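Long-range contacts in predicted metal-dependent hydrolase of the TIM-barrel fold (Lactobacillus casei, PDB 2QPX), which binds two zinc ions in an amidohydrolase-type TIM barrel and is probably a hydrolase, though its substrate is unknown: residues 300-305 with 338-343; 136-141 with 192-197; 220-225 with 257-262. One frame throughout, in Å; residues are numbered along the deposited sequence. Where two conformers were deposited one is given.

Contact 1. Residues 300-305 with 338-343; sequences VFNEAV and VAHFNQ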
loop_
_atom_site.group_PDB
_atom_site.type_symbol
_atom_site.label_atom_id
_atom_site.label_comp_id
_atom_site.label_asym_id
_atom_site.label_seq_id
_atom_site.Cartn_x
_atom_site.Cartn_y
_atom_site.Cartn_z
ATOM N N VAL A 300 5.559 -4.445 9.063
ATOM C CA VAL A 300 5.961 -3.091 8.651
ATOM C C VAL A 300 7.466 -2.936 8.558
ATOM O O VAL A 300 7.974 -2.394 7.568
ATOM C CB VAL A 300 5.295 -1.985 9.517
ATOM C CG1 VAL A 300 5.883 -0.609 9.201
ATOM C CG2 VAL A 300 3.767 -2.005 9.256
ATOM N N PHE A 301 8.219 -3.478 9.523
ATOM C CA PHE A 301 9.655 -3.460 9.414
ATOM C C PHE A 301 10.105 -4.173 8.143
ATOM O O PHE A 301 10.940 -3.669 7.367
ATOM C CB PHE A 301 10.314 -4.083 10.650
ATOM C CG PHE A 301 11.799 -4.049 10.585
ATOM C CD1 PHE A 301 12.493 -2.924 11.023
ATOM C CD2 PHE A 301 12.505 -5.082 10.018
ATOM C CE1 PHE A 301 13.872 -2.862 10.884
ATOM C CE2 PHE A 301 13.874 -5.008 9.866
ATOM C CZ PHE A 301 14.554 -3.925 10.299
ATOM N N ASN A 302 9.574 -5.379 7.924
ATOM C CA ASN A 302 9.984 -6.141 6.774
ATOM C C ASN A 302 9.703 -5.390 5.477
ATOM O O ASN A 302 10.529 -5.361 4.569
ATOM C CB ASN A 302 9.254 -7.478 6.728
ATOM C CG ASN A 302 9.631 -8.424 7.847
ATOM O OD1 ASN A 302 10.681 -8.278 8.482
ATOM N ND2 ASN A 302 8.762 -9.432 8.086
ATOM N N GLU A 303 8.520 -4.822 5.376
ATOM C CA GLU A 303 8.127 -4.082 4.175
ATOM C C GLU A 303 9.038 -2.859 3.965
ATOM O O GLU A 303 9.474 -2.583 2.847
ATOM C CB GLU A 303 6.663 -3.633 4.252
ATOM C CG GLU A 303 5.633 -4.745 4.139
ATOM C CD GLU A 303 4.226 -4.313 4.554
ATOM O OE1 GLU A 303 3.912 -3.100 4.485
ATOM O OE2 GLU A 303 3.425 -5.202 4.975
ATOM N N ALA A 304 9.347 -2.192 5.074
ATOM C CA ALA A 304 10.178 -0.986 5.096
ATOM C C ALA A 304 11.583 -1.197 4.539
ATOM O O ALA A 304 12.156 -0.281 3.962
ATOM C CB ALA A 304 10.251 -0.418 6.542
ATOM N N VAL A 305 12.140 -2.386 4.733
ATOM C CA VAL A 305 13.514 -2.674 4.309
ATOM C C VAL A 305 13.641 -3.506 3.034
ATOM O O VAL A 305 14.722 -3.994 2.701
ATOM C CB VAL A 305 14.311 -3.329 5.475
ATOM C CG1 VAL A 305 14.396 -2.389 6.681
ATOM C CG2 VAL A 305 13.769 -4.701 5.882
ATOM N N VAL A 338 14.685 -9.416 15.456
ATOM C CA VAL A 338 14.980 -10.866 15.548
ATOM C C VAL A 338 14.278 -11.661 14.464
ATOM O O VAL A 338 14.892 -12.515 13.829
ATOM C CB VAL A 338 14.578 -11.420 16.932
ATOM C CG1 VAL A 338 14.740 -12.960 17.028
ATOM C CG2 VAL A 338 15.376 -10.734 18.035
ATOM N N ALA A 339 12.993 -11.381 14.235
ATOM C CA ALA A 339 12.194 -12.116 13.273
ATOM C C ALA A 339 12.728 -11.882 11.867
ATOM O O ALA A 339 12.746 -12.781 11.060
ATOM C CB ALA A 339 10.719 -11.711 13.356
ATOM N N HIS A 340 13.201 -10.674 11.590
ATOM C CA HIS A 340 13.694 -10.346 10.262
ATOM C C HIS A 340 15.052 -10.980 9.996
ATOM O O HIS A 340 15.290 -11.593 8.941
ATOM C CB HIS A 340 13.829 -8.831 10.104
ATOM C CG HIS A 340 14.274 -8.416 8.730
ATOM N ND1 HIS A 340 13.412 -8.371 7.649
ATOM C CD2 HIS A 340 15.501 -8.094 8.250
ATOM C CE1 HIS A 340 14.088 -7.981 6.581
ATOM N NE2 HIS A 340 15.354 -7.800 6.913
ATOM N N PHE A 341 15.968 -10.767 10.909
ATOM C CA PHE A 341 17.337 -11.166 10.675
ATOM C C PHE A 341 17.616 -12.646 10.914
ATOM O O PHE A 341 18.556 -13.180 10.295
ATOM C CB PHE A 341 18.311 -10.323 11.474
ATOM C CG PHE A 341 18.442 -8.920 10.947
ATOM C CD1 PHE A 341 19.083 -8.673 9.751
ATOM C CD2 PHE A 341 17.861 -7.861 11.618
ATOM C CE1 PHE A 341 19.161 -7.370 9.248
ATOM C CE2 PHE A 341 17.943 -6.579 11.138
ATOM C CZ PHE A 341 18.591 -6.327 9.957
ATOM N N ASN A 342 16.833 -13.321 11.733
ATOM C CA ASN A 342 17.141 -14.748 11.998
ATOM C C ASN A 342 17.205 -15.536 10.705
ATOM O O ASN A 342 18.125 -16.302 10.531
ATOM C CB ASN A 342 16.119 -15.395 12.924
ATOM C CG ASN A 342 16.456 -15.227 14.396
ATOM O OD1 ASN A 342 17.475 -14.651 14.751
ATOM N ND2 ASN A 342 15.580 -15.751 15.273
ATOM N N GLN A 343 16.255 -15.339 9.790
ATOM C CA GLN A 343 16.214 -16.176 8.585
ATOM C C GLN A 343 16.641 -15.432 7.316
ATOM O O GLN A 343 16.457 -15.931 6.206
ATOM C CB GLN A 343 14.803 -16.740 8.384
#
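The imidazole of His340 meets Phe301, Asn302 and Val305 together, a T-shaped aromatic pair with a hydrogen bond beside it, where two outer helices of the TIM-barrel fold pack. Phe301 presents its edge to the face of His340, the ring planes standing at 77° and the centroids 5.2 Å apart. Phe301 CE2 comes to 3.6 Å from His340 CG, toward the rim of the imidazole. At the imidazole edge, His340 ND1 donates to Asn302 OD1 over 2.9 Å, in a moderately bent bond with the donor above the carbonyl plane of the amide. That bond is consistent with a proton on ND1. Val305 approaches tip to tip, its CG2 set 3.4 Å from His340 CE1.

In both Phe301 and His340 CG is anti to the backbone N (chi1 -177° in His340), which carries each ring out from its helix; the two side chains cross at about a right angle. An alanine in place of His340 would probably leave Asn302 OD1 without this donor and open a gap beside the Phe301 edge and the Val305 methyl.

Further out, Tyr310 OH hydrogen-bonds His340 NE2, so both imidazole nitrogens are engaged and the rotation of the ring is fixed. Ile359 of helix 349-367 touches both Phe301 and Phe341, while Arg299 of a second subunit packs on Asn302. The segment axes, 10.2 Å apart at closest and inclined at 47°, leave room for the rings between the backbones. Phe341, next along the same helix, lies against the imidazole: His340 CD2 sits 3.7 Å above the plane of the Phe341 ring, over its centre.

Contact 2. Residues 136-141 with 192-197; sequences DFMLEH and TWKHSG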
loop_
_atom_site.group_PDB
_atom_site.type_symbol
_atom_site.label_atom_id
_atom_site.label_comp_id
_atom_site.label_asym_id
_atom_site.label_seq_id
_atom_site.Cartn_x
_atom_site.Cartn_y
_atom_site.Cartn_z
ATOM N N ASP A 136 6.514 31.377 18.002
ATOM C CA ASP A 136 6.868 32.215 19.135
ATOM C C ASP A 136 7.518 33.521 18.693
ATOM O O ASP A 136 7.277 34.575 19.282
ATOM C CB ASP A 136 7.732 31.422 20.097
ATOM C CG ASP A 136 6.910 30.427 20.906
ATOM O OD1 ASP A 136 5.732 30.713 21.213
ATOM O OD2 ASP A 136 7.446 29.395 21.257
ATOM N N PHE A 137 8.330 33.464 17.634
ATOM C CA PHE A 137 8.898 34.695 17.068
ATOM C C PHE A 137 7.844 35.578 16.408
ATOM O O PHE A 137 7.953 36.806 16.452
ATOM C CB PHE A 137 10.078 34.399 16.146
ATOM C CG PHE A 137 11.363 34.108 16.884
ATOM C CD1 PHE A 137 12.085 35.125 17.475
ATOM C CD2 PHE A 137 11.809 32.814 17.050
ATOM C CE1 PHE A 137 13.252 34.867 18.162
ATOM C CE2 PHE A 137 12.972 32.568 17.734
ATOM C CZ PHE A 137 13.681 33.579 18.312
HETATM N N MSE A 138 6.822 34.989 15.814
HETATM C CA MSE A 138 5.757 35.753 15.149
HETATM C C MSE A 138 5.109 36.723 16.119
HETATM O O MSE A 138 4.819 37.883 15.759
HETATM C CB MSE A 138 4.738 34.804 14.485
HETATM C CG MSE A 138 3.523 35.461 13.865
HETATM SE SE MSE A 138 2.104 35.938 15.095
HETATM C CE MSE A 138 1.643 34.159 15.654
ATOM N N LEU A 139 4.938 36.271 17.362
ATOM C CA LEU A 139 4.259 37.098 18.379
ATOM C C LEU A 139 5.022 38.399 18.702
ATOM O O LEU A 139 4.425 39.374 19.183
ATOM C CB LEU A 139 4.075 36.272 19.662
ATOM C CG LEU A 139 3.168 35.068 19.613
ATOM C CD1 LEU A 139 3.170 34.363 20.999
ATOM C CD2 LEU A 139 1.778 35.444 19.215
ATOM N N GLU A 140 6.309 38.415 18.431
ATOM C CA GLU A 140 7.202 39.523 18.774
ATOM C C GLU A 140 7.450 40.516 17.636
ATOM O O GLU A 140 8.147 41.509 17.837
ATOM C CB GLU A 140 8.569 38.985 19.220
ATOM C CG GLU A 140 8.540 38.036 20.399
ATOM C CD GLU A 140 7.834 38.615 21.610
ATOM O OE1 GLU A 140 8.049 39.807 21.915
ATOM O OE2 GLU A 140 7.045 37.873 22.246
ATOM N N HIS A 141 6.904 40.249 16.437
ATOM C CA HIS A 141 7.209 41.092 15.260
ATOM C C HIS A 141 5.976 41.387 14.439
ATOM O O HIS A 141 5.149 40.502 14.248
ATOM C CB HIS A 141 8.325 40.416 14.394
ATOM C CG HIS A 141 9.609 40.244 15.138
ATOM N ND1 HIS A 141 10.496 41.281 15.318
ATOM C CD2 HIS A 141 10.089 39.208 15.869
ATOM C CE1 HIS A 141 11.498 40.873 16.075
ATOM N NE2 HIS A 141 11.276 39.615 16.425
ATOM N N THR A 192 -1.089 37.462 6.507
ATOM C CA THR A 192 -2.396 36.803 6.704
ATOM C C THR A 192 -2.423 36.099 8.074
ATOM O O THR A 192 -3.416 36.200 8.841
ATOM C CB THR A 192 -2.732 35.885 5.574
ATOM O OG1 THR A 192 -2.897 36.680 4.406
ATOM C CG2 THR A 192 -4.000 35.065 5.831
ATOM N N TRP A 193 -1.322 35.416 8.383
ATOM C CA TRP A 193 -1.159 34.745 9.680
ATOM C C TRP A 193 -1.232 35.711 10.839
ATOM O O TRP A 193 -2.061 35.525 11.767
ATOM C CB TRP A 193 0.164 33.974 9.651
ATOM C CG TRP A 193 0.565 33.247 10.882
ATOM C CD1 TRP A 193 -0.255 32.709 11.842
ATOM C CD2 TRP A 193 1.903 32.950 11.282
ATOM N NE1 TRP A 193 0.502 32.089 12.806
ATOM C CE2 TRP A 193 1.828 32.215 12.493
ATOM C CE3 TRP A 193 3.165 33.235 10.743
ATOM C CZ2 TRP A 193 2.961 31.736 13.156
ATOM C CZ3 TRP A 193 4.303 32.770 11.415
ATOM C CH2 TRP A 193 4.194 32.033 12.622
ATOM N N LYS A 194 -0.422 36.742 10.782
ATOM C CA LYS A 194 -0.407 37.801 11.789
ATOM C C LYS A 194 -1.823 38.386 12.020
ATOM O O LYS A 194 -2.328 38.480 13.180
ATOM C CB LYS A 194 0.658 38.848 11.425
ATOM C CG LYS A 194 0.759 40.041 12.352
ATOM C CD LYS A 194 1.021 39.646 13.778
ATOM C CE LYS A 194 2.432 39.567 14.116
ATOM N NZ LYS A 194 2.626 39.849 15.605
ATOM N N HIS A 195 -2.527 38.685 10.939
ATOM C CA HIS A 195 -3.850 39.311 11.018
ATOM C C HIS A 195 -4.965 38.354 11.466
ATOM O O HIS A 195 -6.034 38.802 11.908
ATOM C CB HIS A 195 -4.277 39.889 9.655
ATOM C CG HIS A 195 -3.400 40.977 9.136
ATOM N ND1 HIS A 195 -3.301 41.265 7.779
ATOM C CD2 HIS A 195 -2.555 41.819 9.769
ATOM C CE1 HIS A 195 -2.441 42.255 7.614
ATOM N NE2 HIS A 195 -1.970 42.604 8.801
ATOM N N SER A 196 -4.755 37.057 11.343
ATOM C CA SER A 196 -5.771 36.061 11.656
ATOM C C SER A 196 -5.991 35.923 13.176
ATOM O O SER A 196 -6.990 35.408 13.599
ATOM C CB SER A 196 -5.382 34.689 11.113
ATOM O OG SER A 196 -4.319 34.134 11.893
ATOM N N GLY A 197 -5.031 36.350 13.971
ATOM C CA GLY A 197 -5.086 36.148 15.402
ATOM C C GLY A 197 -4.784 34.731 15.878
ATOM O O GLY A 197 -4.748 34.508 17.077
#
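Trp193 offers one indole face to the selenomethionine Met138, the two side chains reaching toward each other tip to tip. Met138 CG lies 3.6 Å from the centroid of the six-membered ring and only 6° off its normal, the geometry of a CH-pi contact, while Met138 CB is 3.4 Å from Trp193 CH2. The selenium stands farther off, 4.8 Å from the same centroid, in an oblique Met-aromatic contact. Bends at chi2 (-81°) and chi3 (-64°) fold the Met138 chain back over the indole, and its terminal CE is 3.7 Å from Trp193 NE1. The indole N-H itself is used by Lys199 O, a bond that would limit rotation of the indole under the selenomethionine.

This is packing between the C-terminal ends of helix 130-138 and helix 183-196, far from the zinc site. The first of these ends leads into a type I beta turn from Met138 to His141, and it is this turn that Lys194 reaches.

The Lys194 chain crosses that of Met138 at a slant, its CE 3.8 Å from the Met138 selenium, and donates from NZ to Met138 O over 2.9 Å. The backbone N of His141 also donates to Met138 O, closing the turn. The two donors come from opposite faces of the carbonyl plane, so one oxygen is gripped by two bonds, and the positive charge would probably polarise this carbonyl at the helix end.

Two residues on, Ser196 returns its OG to Trp193 O at 2.7 Å, and Ser196 N donates to that same oxygen.

Contact 3. Residues 220-225 with 257-262; sequences AQDMPL and GLKVVL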
loop_
_atom_site.group_PDB
_atom_site.type_symbol
_atom_site.label_atom_id
_atom_site.label_comp_id
_atom_site.label_asym_id
_atom_site.label_seq_id
_atom_site.Cartn_x
_atom_site.Cartn_y
_atom_site.Cartn_z
ATOM N N ALA A 220 24.907 24.040 7.298
ATOM C CA ALA A 220 26.106 24.691 7.843
ATOM C C ALA A 220 26.412 24.217 9.259
ATOM O O ALA A 220 27.586 24.171 9.634
ATOM C CB ALA A 220 25.976 26.214 7.812
ATOM N N GLN A 221 25.385 23.839 10.031
ATOM C CA GLN A 221 25.575 23.299 11.386
ATOM C C GLN A 221 25.777 21.778 11.415
ATOM O O GLN A 221 26.117 21.207 12.458
ATOM C CB GLN A 221 24.388 23.689 12.274
ATOM C CG GLN A 221 24.287 25.169 12.530
ATOM C CD GLN A 221 23.010 25.564 13.207
ATOM O OE1 GLN A 221 22.895 25.457 14.436
ATOM N NE2 GLN A 221 22.014 26.011 12.417
ATOM N N ASP A 222 25.570 21.135 10.278
ATOM C CA ASP A 222 25.727 19.702 10.091
ATOM C C ASP A 222 24.922 18.898 11.110
ATOM O O ASP A 222 25.428 17.921 11.668
ATOM C CB ASP A 222 27.203 19.274 10.141
ATOM C CG ASP A 222 27.414 17.862 9.630
ATOM O OD1 ASP A 222 26.632 17.375 8.747
ATOM O OD2 ASP A 222 28.336 17.185 10.159
HETATM N N MSE A 223 23.646 19.266 11.294
HETATM C CA MSE A 223 22.750 18.493 12.145
HETATM C C MSE A 223 21.535 18.045 11.318
HETATM O O MSE A 223 21.187 18.717 10.341
HETATM C CB MSE A 223 22.348 19.284 13.374
HETATM C CG MSE A 223 23.551 19.865 14.085
HETATM SE SE MSE A 223 23.152 20.473 15.887
HETATM C CE MSE A 223 21.782 21.771 15.562
ATOM N N PRO A 224 20.898 16.923 11.686
ATOM C CA PRO A 224 19.787 16.452 10.883
ATOM C C PRO A 224 18.512 17.267 10.962
ATOM O O PRO A 224 18.292 17.980 11.960
ATOM C CB PRO A 224 19.535 15.050 11.438
ATOM C CG PRO A 224 20.823 14.676 12.125
ATOM C CD PRO A 224 21.253 15.918 12.708
ATOM N N LEU A 225 17.696 17.116 9.914
ATOM C CA LEU A 225 16.345 17.698 9.870
ATOM C C LEU A 225 15.360 16.548 9.762
ATOM O O LEU A 225 15.327 15.829 8.773
ATOM C CB LEU A 225 16.163 18.649 8.681
ATOM C CG LEU A 225 14.757 19.203 8.433
ATOM C CD1 LEU A 225 14.222 19.966 9.664
ATOM C CD2 LEU A 225 14.807 20.078 7.126
ATOM N N GLY A 257 24.143 18.099 1.078
ATOM C CA GLY A 257 24.585 17.663 2.366
ATOM C C GLY A 257 23.534 17.676 3.454
ATOM O O GLY A 257 23.854 17.358 4.584
ATOM N N LEU A 258 22.290 18.050 3.149
ATOM C CA LEU A 258 21.237 18.047 4.169
ATOM C C LEU A 258 20.883 16.621 4.533
ATOM O O LEU A 258 20.569 15.818 3.665
ATOM C CB LEU A 258 19.978 18.780 3.681
ATOM C CG LEU A 258 18.839 18.948 4.700
ATOM C CD1 LEU A 258 19.250 19.945 5.765
ATOM C CD2 LEU A 258 17.531 19.379 3.966
ATOM N N LYS A 259 20.959 16.338 5.829
ATOM C CA LYS A 259 20.598 15.024 6.350
ATOM C C LYS A 259 19.139 15.047 6.791
ATOM O O LYS A 259 18.778 15.731 7.731
ATOM C CB LYS A 259 21.575 14.637 7.466
ATOM C CG LYS A 259 22.990 14.386 6.920
ATOM C CD LYS A 259 24.073 14.863 7.858
ATOM C CE LYS A 259 25.425 14.466 7.286
ATOM N NZ LYS A 259 26.519 14.666 8.221
ATOM N N VAL A 260 18.303 14.346 6.030
ATOM C CA VAL A 260 16.852 14.374 6.227
ATOM C C VAL A 260 16.428 13.040 6.834
ATOM O O VAL A 260 16.863 11.967 6.381
ATOM C CB VAL A 260 16.120 14.583 4.890
ATOM C CG1 VAL A 260 14.583 14.463 5.030
ATOM C CG2 VAL A 260 16.525 15.929 4.263
ATOM N N VAL A 261 15.605 13.126 7.878
ATOM C CA VAL A 261 15.093 11.928 8.567
ATOM C C VAL A 261 13.586 11.902 8.532
ATOM O O VAL A 261 12.927 12.818 9.015
ATOM C CB VAL A 261 15.584 11.796 9.990
ATOM C CG1 VAL A 261 15.281 10.384 10.515
ATOM C CG2 VAL A 261 17.083 12.094 10.083
ATOM N N LEU A 262 13.049 10.863 7.916
ATOM C CA LEU A 262 11.605 10.672 7.759
ATOM C C LEU A 262 11.068 9.856 8.930
ATOM O O LEU A 262 11.381 8.659 9.043
ATOM C CB LEU A 262 11.278 9.984 6.432
ATOM C CG LEU A 262 11.824 10.625 5.158
ATOM C CD1 LEU A 262 11.362 9.819 3.911
ATOM C CD2 LEU A 262 11.497 12.166 5.081
HETATM O O HOH W 1 24.592 18.435 7.028
HETATM O O HOH W 2 21.889 18.332 7.663
#
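Leu225 and Val260 form a parallel beta bridge where neighbouring strands 225-229 and 260-264 of the TIM barrel begin to pair. Leu225 brackets Val260 with two backbone bonds: its N donates to Lys259 O over 2.8 Å, nearly straight at 173°, and its O accepts from Val261 N at 2.9 Å. Val260 CA adds a CA-H...O contact to Leu225 O, 3.3 Å away.

Ahead of the bridge the strands have yet to pair directly, and a water spans the gap by donating to Met223 O and accepting from Lys259 N. Apolar groups flank the bridge: Leu225 CD2 is 4.2 Å from Leu258 CD2, and Tyr249 of helix 247-253 touches both leucines. Pro224 CB packs against Val261 CG2, whose side chain is about 7 Å from that of the zinc ligand His18.

Asp222 and Gly257 occupy equivalent places, each with positive phi in a Schellman motif that ends the helix preceding its strand. From the approach to the second strand, Lys259 reaches back to the first helix end in a salt bridge. In one of the two conformers of Lys259, NZ meets Asp222 OD1 on its syn lone pair, the side of the other carboxylate oxygen, at 2.8 Å. A second water also grips this oxygen, donating to Asp222 OD1 at 2.9 Å and to Gly257 O at 2.8 Å.

In the fold
From the N terminus, contact 2 comes first: it closes a loop of 50 residues, over half helical and without strand, by joining the ends of helix 130-138 and helix 183-196. Helix 204-221 follows directly and leads into contact 3, which spans 31 residues and pairs strands 225-229 and 260-264. Contact 1 then closes 32 residues between helix 297-304 and helix 323-342. The three loops run in series; none nests within or crosses another. Contacts 1 and 2 lie on opposite sides of the chain's centre, their centres 46 Å apart, whereas contact 3 is 27 and 28 Å from them, centre to centre.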